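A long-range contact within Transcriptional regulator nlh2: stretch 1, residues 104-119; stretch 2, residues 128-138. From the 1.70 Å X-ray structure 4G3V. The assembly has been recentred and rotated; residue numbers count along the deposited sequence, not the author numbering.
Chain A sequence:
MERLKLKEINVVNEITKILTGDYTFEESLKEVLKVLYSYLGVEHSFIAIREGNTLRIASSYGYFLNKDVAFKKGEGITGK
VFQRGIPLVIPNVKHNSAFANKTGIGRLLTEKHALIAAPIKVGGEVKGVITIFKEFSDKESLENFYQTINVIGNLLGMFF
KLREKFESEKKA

Stretch 1, residues 104-119: GIGRLLTEKHALIAAP
Stretch 2, residues 128-138: GVITIFKEFSD

Strands 113-119 and 128-135 run antiparallel, their axes 153° apart and 4.3 Å at closest approach. Backbones are extended, with phi/psi of -122/126 at Ile-116 and -131/153 at Ile-132. The hydrogen-bonded pairs are Ala-114 with Lys-134, Ile-116 with Ile-132, and Ala-118 with Ile-130. Each makes two bonds: Ala-114 N to Lys-134 O is 2.8 Å and Lys-134 N to Ala-114 O 3.1 Å; Ile-116 N to Ile-132 O is 3.0 Å and Ile-132 N to Ile-116 O 2.9 Å; Ala-118 N to Ile-130 O and Ile-130 N to Ala-118 O are both 2.9 Å. Between them lie non-hydrogen-bonded pairs such as Leu-115 with Phe-133 (CA to CA 4.7 Å) and Ala-117 with Thr-131 (CA to CA 4.2 Å). Phe-136 N extends the ladder to Lys-112 O at 3.2 Å. Before the first strand come a 3-10 segment, 106-108, and a type I turn, Thr-110 to His-113.

Phe-133 (chi1 m, chi2 84°) is buried and gives the largest covered area. Ile-105 (t, t) places CD1 over its ring face, 4.1 Å from Phe-133 CD1. Leu-109 (m, t) brings CD1 to 3.7 Å from Phe-133 CD2, and Leu-115 (t, t) CD1 to 3.6 Å from Phe-133 CZ. These branched aliphatic chains suit an aromatic partner. On the same sheet face, Ala-117 CB lies 4.0 Å from Val-129 CG1.

On the other face, Ile-116 (m, t) CB packs 4.0 Å from Ile-132 CG1; Ile-132 has chi1 p and chi2 97°. Ala-114 CB lies 3.8 Å from Phe-136 CD2 (chi1 m).

Glu-135 (m, t, chi3 -33°) plays two roles. Its OE2 accepts a 2.7 Å hydrogen bond from Thr-110 OG1 (chi1 p). Its CG lies over the His-113 ring (chi1 -85°, chi2 95°), 3.6 Å from CE1 of His-113. Thr-110 N donates to His-113 ND1 at 3.0 Å, anchoring the ring.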

# COMPACT_ATOMS: atom_id res chain seq x y z
N GLY A 104 12.52 26.07 -8.32
CA GLY A 104 12.27 27.39 -7.78
C GLY A 104 10.94 27.48 -7.05
O GLY A 104 10.48 28.58 -6.74
N ILE A 105 10.32 26.33 -6.77
CA ILE A 105 9.06 26.31 -6.04
C ILE A 105 9.26 26.94 -4.67
O ILE A 105 8.32 27.45 -4.08
CB ILE A 105 8.48 24.89 -5.87
CG1 ILE A 105 7.15 24.95 -5.11
CG2 ILE A 105 9.46 23.98 -5.12
CD1 ILE A 105 6.47 23.60 -4.94
N GLY A 106 10.50 26.90 -4.18
CA GLY A 106 10.81 27.45 -2.88
C GLY A 106 10.11 28.75 -2.55
O GLY A 106 9.49 28.88 -1.49
N ARG A 107 10.19 29.73 -3.44
CA ARG A 107 9.66 31.06 -3.17
C ARG A 107 8.14 31.06 -3.05
O ARG A 107 7.55 32.01 -2.54
CB ARG A 107 10.07 32.03 -4.27
CG ARG A 107 9.39 31.77 -5.60
CD ARG A 107 9.82 32.78 -6.65
NE ARG A 107 8.70 33.19 -7.48
CZ ARG A 107 8.12 32.40 -8.37
NH1 ARG A 107 8.55 31.15 -8.55
NH2 ARG A 107 7.09 32.84 -9.08
N LEU A 108 7.51 30.00 -3.54
CA LEU A 108 6.06 29.85 -3.47
C LEU A 108 5.61 29.10 -2.21
O LEU A 108 4.45 29.20 -1.80
CB LEU A 108 5.54 29.11 -4.71
CG LEU A 108 4.03 28.85 -4.72
CD1 LEU A 108 3.25 30.17 -4.62
CD2 LEU A 108 3.62 28.08 -5.97
N LEU A 109 6.53 28.36 -1.60
CA LEU A 109 6.25 27.64 -0.36
C LEU A 109 6.24 28.57 0.84
O LEU A 109 6.93 29.59 0.85
CB LEU A 109 7.31 26.56 -0.13
CG LEU A 109 7.49 25.51 -1.22
CD1 LEU A 109 8.53 24.48 -0.80
CD2 LEU A 109 6.16 24.84 -1.52
N THR A 110 5.46 28.21 1.86
CA THR A 110 5.53 28.85 3.17
C THR A 110 6.51 28.07 4.04
O THR A 110 7.04 27.05 3.61
CB THR A 110 4.18 28.83 3.90
OG1 THR A 110 3.93 27.50 4.39
CG2 THR A 110 3.05 29.26 2.97
N GLU A 111 6.73 28.54 5.26
CA GLU A 111 7.64 27.85 6.16
C GLU A 111 7.03 26.56 6.71
O GLU A 111 7.73 25.71 7.26
CB GLU A 111 8.03 28.77 7.32
CG GLU A 111 9.07 28.16 8.26
CD GLU A 111 9.61 29.15 9.26
OE1 GLU A 111 9.65 30.36 8.95
OE2 GLU A 111 9.99 28.71 10.38
N LYS A 112 5.72 26.39 6.53
CA LYS A 112 5.04 25.21 7.04
C LYS A 112 5.09 24.04 6.06
O LYS A 112 4.83 22.89 6.44
CB LYS A 112 3.59 25.54 7.40
CG LYS A 112 3.47 26.68 8.40
CD LYS A 112 2.33 26.47 9.38
CE LYS A 112 0.97 26.57 8.70
NZ LYS A 112 -0.14 26.68 9.71
N HIS A 113 5.43 24.31 4.81
CA HIS A 113 5.48 23.24 3.81
C HIS A 113 6.57 22.23 4.13
O HIS A 113 7.71 22.60 4.41
CB HIS A 113 5.73 23.79 2.40
CG HIS A 113 4.49 24.23 1.71
ND1 HIS A 113 4.06 25.54 1.72
CD2 HIS A 113 3.57 23.55 0.99
CE1 HIS A 113 2.94 25.65 1.04
NE2 HIS A 113 2.62 24.45 0.58
N ALA A 114 6.21 20.95 4.07
CA ALA A 114 7.19 19.88 4.11
C ALA A 114 7.31 19.24 2.73
O ALA A 114 6.40 19.34 1.90
CB ALA A 114 6.79 18.84 5.13
N LEU A 115 8.44 18.58 2.51
CA LEU A 115 8.65 17.79 1.31
C LEU A 115 8.71 16.32 1.73
O LEU A 115 9.46 15.97 2.64
CB LEU A 115 9.95 18.21 0.63
CG LEU A 115 10.30 17.60 -0.73
CD1 LEU A 115 11.44 18.35 -1.40
CD2 LEU A 115 10.68 16.15 -0.59
N ILE A 116 7.91 15.48 1.10
CA ILE A 116 8.04 14.04 1.31
C ILE A 116 8.31 13.38 -0.03
O ILE A 116 7.56 13.57 -0.98
CB ILE A 116 6.77 13.42 1.91
CG1 ILE A 116 6.47 14.03 3.28
CG2 ILE A 116 6.92 11.89 2.02
CD1 ILE A 116 5.16 13.58 3.86
N ALA A 117 9.39 12.62 -0.10
CA ALA A 117 9.77 11.95 -1.33
C ALA A 117 9.97 10.47 -1.03
O ALA A 117 10.69 10.11 -0.08
CB ALA A 117 11.04 12.57 -1.90
N ALA A 118 9.30 9.63 -1.81
CA ALA A 118 9.35 8.19 -1.59
C ALA A 118 9.72 7.47 -2.88
O ALA A 118 9.28 7.86 -3.98
CB ALA A 118 8.02 7.67 -1.09
N PRO A 119 10.51 6.41 -2.75
CA PRO A 119 10.96 5.67 -3.93
C PRO A 119 9.84 4.82 -4.52
O PRO A 119 8.92 4.38 -3.81
CB PRO A 119 12.08 4.79 -3.39
CG PRO A 119 11.73 4.56 -1.98
CD PRO A 119 10.99 5.80 -1.50
N GLY A 128 11.73 5.11 -9.95
CA GLY A 128 11.19 6.46 -9.91
C GLY A 128 11.07 6.98 -8.49
O GLY A 128 11.43 6.31 -7.51
N VAL A 129 10.56 8.20 -8.37
CA VAL A 129 10.31 8.81 -7.07
C VAL A 129 9.01 9.59 -7.15
O VAL A 129 8.74 10.22 -8.18
CB VAL A 129 11.45 9.78 -6.67
CG1 VAL A 129 11.09 10.56 -5.39
CG2 VAL A 129 12.78 9.02 -6.54
N ILE A 130 8.19 9.52 -6.10
CA ILE A 130 7.05 10.44 -6.00
C ILE A 130 7.39 11.44 -4.92
O ILE A 130 7.80 11.06 -3.82
CB ILE A 130 5.73 9.72 -5.72
CG1 ILE A 130 4.61 10.74 -5.46
CG2 ILE A 130 5.85 8.75 -4.56
CD1 ILE A 130 3.21 10.12 -5.35
N THR A 131 7.24 12.72 -5.26
CA THR A 131 7.57 13.82 -4.36
C THR A 131 6.36 14.72 -4.19
O THR A 131 5.72 15.13 -5.18
CB THR A 131 8.73 14.63 -4.93
OG1 THR A 131 9.90 13.80 -5.00
CG2 THR A 131 9.01 15.87 -4.08
N ILE A 132 6.04 15.04 -2.95
CA ILE A 132 4.90 15.91 -2.67
C ILE A 132 5.30 17.03 -1.71
O ILE A 132 6.23 16.89 -0.92
CB ILE A 132 3.70 15.13 -2.07
CG1 ILE A 132 3.97 14.66 -0.64
CG2 ILE A 132 3.37 13.91 -2.92
CD1 ILE A 132 3.40 15.56 0.41
N PHE A 133 4.59 18.14 -1.80
CA PHE A 133 4.78 19.26 -0.90
C PHE A 133 3.44 19.53 -0.21
O PHE A 133 2.39 19.59 -0.86
CB PHE A 133 5.21 20.49 -1.68
CG PHE A 133 6.58 20.39 -2.27
CD1 PHE A 133 6.78 19.77 -3.48
CD2 PHE A 133 7.67 20.94 -1.61
CE1 PHE A 133 8.04 19.68 -4.04
CE2 PHE A 133 8.93 20.85 -2.15
CZ PHE A 133 9.11 20.22 -3.38
N LYS A 134 3.46 19.68 1.11
CA LYS A 134 2.24 19.90 1.84
C LYS A 134 2.52 20.55 3.19
O LYS A 134 3.52 20.24 3.83
CB LYS A 134 1.52 18.57 2.05
CG LYS A 134 0.24 18.67 2.88
CD LYS A 134 -0.45 17.32 2.96
CE LYS A 134 -1.55 17.32 3.99
NZ LYS A 134 -2.66 18.23 3.60
N GLU A 135 1.64 21.46 3.61
CA GLU A 135 1.78 22.12 4.90
C GLU A 135 1.37 21.23 6.07
O GLU A 135 0.37 20.53 6.01
CB GLU A 135 0.91 23.39 4.95
CG GLU A 135 1.38 24.52 4.06
CD GLU A 135 0.67 25.81 4.40
OE1 GLU A 135 -0.51 25.75 4.81
OE2 GLU A 135 1.28 26.89 4.28
N PHE A 136 2.14 21.30 7.15
CA PHE A 136 1.85 20.58 8.38
C PHE A 136 2.10 21.52 9.55
O PHE A 136 2.95 22.42 9.46
CB PHE A 136 2.76 19.37 8.53
CG PHE A 136 2.51 18.31 7.52
CD1 PHE A 136 1.57 17.33 7.74
CD2 PHE A 136 3.22 18.30 6.33
CE1 PHE A 136 1.33 16.35 6.80
CE2 PHE A 136 2.99 17.31 5.38
CZ PHE A 136 2.05 16.34 5.62
N SER A 137 1.38 21.29 10.64
CA SER A 137 1.48 22.14 11.82
C SER A 137 2.22 21.47 12.98
O SER A 137 2.32 22.04 14.07
CB SER A 137 0.08 22.55 12.27
OG SER A 137 -0.57 23.31 11.26
N ASP A 138 2.74 20.26 12.76
CA ASP A 138 3.56 19.58 13.76
C ASP A 138 4.26 18.36 13.17
O ASP A 138 3.73 17.71 12.26
CB ASP A 138 2.73 19.17 14.97
CG ASP A 138 1.54 18.32 14.60
OD1 ASP A 138 1.74 17.14 14.25
OD2 ASP A 138 0.40 18.84 14.65